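Local atomic coordinates of structural polyprotein, VP2 (Israeli acute paralysis virus, PDB entry 5CDD), a protein that probably serves as a structural building block of the virus capsid, being the VP2 part of the capsid polyprotein with a picornavirus-like jelly-roll fold. Residues Val75-Val80 / Val155-Phe160. Sequence-based numbering, arbitrary orientation.
Sequences VQVKLV and VQLYLF
Val-77 and Leu-157 meet tip to tip in the hydrophobic core of the jelly-roll β-sandwich of this picornavirus-like capsid protein. Strand 68-81 belongs to one antiparallel sheet and strand 155-161 to the other. The two segments run in the same direction, with Val-77 opposite Leu-157 and Leu-79 opposite Leu-159. Their CA atoms lie 9.7 Å apart at Val-77 and Leu-157, a gap bridged by side chains from both sheets.

The side chain of Leu-157 traces this bridge. Its CB leaves the backbone toward the opposite sheet and stays 5.9 Å from CG2 of Val-77, too far to touch it. CG is anti to the backbone N (chi1 -175°), which carries the branch point closer, though still 5.1 Å from the same methyl. From there the branches part. CD1 stays 5.2 Å from Val-77 CG2, whereas CD2 is the branch that reaches across and makes the contact, 3.8 Å from CG2 and 4.2 Å from CG1 of Val-77. One leucine methyl thus faces the fork of the valine, whose chi1 of -178° sets CG2 anti to the carbonyl carbon and makes it the nearer methyl. Outside this pair, the Leu-157 side chain also touches Trp-49 of its own sheet and Met-134 of the opposite one.

Toward the start of both segments the side chains do not meet: Val-75 and Val-155 both touch Leu-51, but CG2 of Val-75 stays 5.3 Å from CG1 of Val-155. The alternate residues turn to the far faces of their sheets: Gln-76 hydrogen-bonds through OE1 to Ser-186 OG, and Gln-156, buried there, through NE2 to Thr-50 OG1. Two residues further along the strands from the central pair, Leu-79 and Leu-159 make a second, looser methyl-to-methyl contact, CD1 of Leu-79 lying 4.3 Å from CD1 of Leu-159.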
loop_
_atom_site.group_PDB
_atom_site.type_symbol
_atom_site.label_atom_id
_atom_site.label_comp_id
_atom_site.label_asym_id
_atom_site.label_seq_id
_atom_site.Cartn_x
_atom_site.Cartn_y
_atom_site.Cartn_z
ATOM N N VAL C 75 -22.548 -27.555 -45.149
ATOM C CA VAL C 75 -22.916 -28.567 -46.127
ATOM C C VAL C 75 -23.033 -29.921 -45.448
ATOM O O VAL C 75 -22.119 -30.365 -44.754
ATOM C CB VAL C 75 -21.881 -28.655 -47.264
ATOM C CG1 VAL C 75 -22.229 -29.806 -48.196
ATOM C CG2 VAL C 75 -21.849 -27.343 -48.033
ATOM N N GLN C 76 -24.175 -30.569 -45.648
ATOM C CA GLN C 76 -24.432 -31.874 -45.063
ATOM C C GLN C 76 -24.189 -32.942 -46.125
ATOM O O GLN C 76 -24.677 -32.828 -47.249
ATOM C CB GLN C 76 -25.878 -31.945 -44.583
ATOM C CG GLN C 76 -26.053 -32.582 -43.221
ATOM C CD GLN C 76 -25.446 -31.748 -42.117
ATOM O OE1 GLN C 76 -25.795 -30.579 -41.943
ATOM N NE2 GLN C 76 -24.535 -32.345 -41.361
ATOM N N VAL C 77 -23.432 -33.975 -45.769
ATOM C CA VAL C 77 -23.127 -35.047 -46.709
ATOM C C VAL C 77 -23.461 -36.418 -46.138
ATOM O O VAL C 77 -23.234 -36.685 -44.956
ATOM C CB VAL C 77 -21.634 -35.040 -47.100
ATOM C CG1 VAL C 77 -21.356 -36.137 -48.111
ATOM C CG2 VAL C 77 -21.249 -33.685 -47.666
ATOM N N LYS C 78 -24.004 -37.285 -46.987
ATOM C CA LYS C 78 -24.354 -38.637 -46.578
ATOM C C LYS C 78 -24.082 -39.623 -47.703
ATOM O O LYS C 78 -24.524 -39.426 -48.835
ATOM C CB LYS C 78 -25.826 -38.721 -46.175
ATOM C CG LYS C 78 -26.240 -40.107 -45.712
ATOM C CD LYS C 78 -27.654 -40.121 -45.172
ATOM C CE LYS C 78 -28.002 -41.487 -44.602
ATOM N NZ LYS C 78 -29.359 -41.506 -43.985
ATOM N N LEU C 79 -23.341 -40.679 -47.388
ATOM C CA LEU C 79 -23.020 -41.702 -48.370
ATOM C C LEU C 79 -23.783 -42.972 -48.035
ATOM O O LEU C 79 -23.622 -43.528 -46.951
ATOM C CB LEU C 79 -21.520 -42.007 -48.364
ATOM C CG LEU C 79 -20.536 -40.871 -48.640
ATOM C CD1 LEU C 79 -19.125 -41.433 -48.656
ATOM C CD2 LEU C 79 -20.856 -40.210 -49.966
ATOM N N VAL C 80 -24.627 -43.421 -48.958
ATOM C CA VAL C 80 -25.387 -44.645 -48.750
ATOM C C VAL C 80 -24.698 -45.751 -49.537
ATOM O O VAL C 80 -24.670 -45.736 -50.769
ATOM C CB VAL C 80 -26.841 -44.502 -49.229
ATOM C CG1 VAL C 80 -27.585 -45.809 -49.016
ATOM C CG2 VAL C 80 -27.525 -43.375 -48.467
ATOM N N VAL C 155 -14.767 -24.724 -50.065
ATOM C CA VAL C 155 -14.346 -26.028 -49.566
ATOM C C VAL C 155 -14.423 -27.115 -50.630
ATOM O O VAL C 155 -15.348 -27.142 -51.441
ATOM C CB VAL C 155 -15.191 -26.443 -48.335
ATOM C CG1 VAL C 155 -16.658 -26.528 -48.713
ATOM C CG2 VAL C 155 -14.699 -27.770 -47.786
ATOM N N GLN C 156 -13.433 -28.004 -50.623
ATOM C CA GLN C 156 -13.375 -29.106 -51.576
ATOM C C GLN C 156 -13.592 -30.428 -50.854
ATOM O O GLN C 156 -12.982 -30.683 -49.817
ATOM C CB GLN C 156 -12.015 -29.134 -52.277
ATOM C CG GLN C 156 -11.671 -27.860 -53.020
ATOM C CD GLN C 156 -12.732 -27.482 -54.029
ATOM O OE1 GLN C 156 -13.076 -28.271 -54.907
ATOM N NE2 GLN C 156 -13.257 -26.268 -53.909
ATOM N N LEU C 157 -14.465 -31.265 -51.403
ATOM C CA LEU C 157 -14.752 -32.564 -50.810
ATOM C C LEU C 157 -14.096 -33.659 -51.647
ATOM O O LEU C 157 -14.174 -33.639 -52.875
ATOM C CB LEU C 157 -16.263 -32.788 -50.739
ATOM C CG LEU C 157 -16.731 -34.065 -50.039
ATOM C CD1 LEU C 157 -16.161 -34.121 -48.630
ATOM C CD2 LEU C 157 -18.248 -34.096 -50.006
ATOM N N TYR C 158 -13.453 -34.611 -50.980
ATOM C CA TYR C 158 -12.766 -35.698 -51.669
ATOM C C TYR C 158 -13.116 -37.080 -51.117
ATOM O O TYR C 158 -13.418 -37.231 -49.933
ATOM C CB TYR C 158 -11.250 -35.499 -51.570
ATOM C CG TYR C 158 -10.716 -34.284 -52.299
ATOM C CD1 TYR C 158 -10.654 -34.254 -53.690
ATOM C CD2 TYR C 158 -10.266 -33.166 -51.595
ATOM C CE1 TYR C 158 -10.157 -33.140 -54.367
ATOM C CE2 TYR C 158 -9.770 -32.046 -52.260
ATOM C CZ TYR C 158 -9.717 -32.041 -53.647
ATOM O OH TYR C 158 -9.229 -30.939 -54.316
ATOM N N LEU C 159 -13.070 -38.082 -51.993
ATOM C CA LEU C 159 -13.339 -39.468 -51.617
ATOM C C LEU C 159 -12.114 -40.286 -52.030
ATOM O O LEU C 159 -11.908 -40.560 -53.213
ATOM C CB LEU C 159 -14.586 -39.994 -52.331
ATOM C CG LEU C 159 -14.977 -41.439 -52.008
ATOM C CD1 LEU C 159 -15.229 -41.593 -50.517
ATOM C CD2 LEU C 159 -16.216 -41.819 -52.798
ATOM N N PHE C 160 -11.305 -40.661 -51.045
ATOM C CA PHE C 160 -10.080 -41.417 -51.288
ATOM C C PHE C 160 -10.167 -42.881 -50.869
ATOM O O PHE C 160 -10.851 -43.224 -49.904
ATOM C CB PHE C 160 -8.915 -40.786 -50.521
ATOM C CG PHE C 160 -8.609 -39.371 -50.915
ATOM C CD1 PHE C 160 -7.997 -39.088 -52.132
ATOM C CD2 PHE C 160 -8.898 -38.320 -50.048
ATOM C CE1 PHE C 160 -7.672 -37.777 -52.480
ATOM C CE2 PHE C 160 -8.579 -37.009 -50.385
ATOM C CZ PHE C 160 -7.964 -36.735 -51.603
#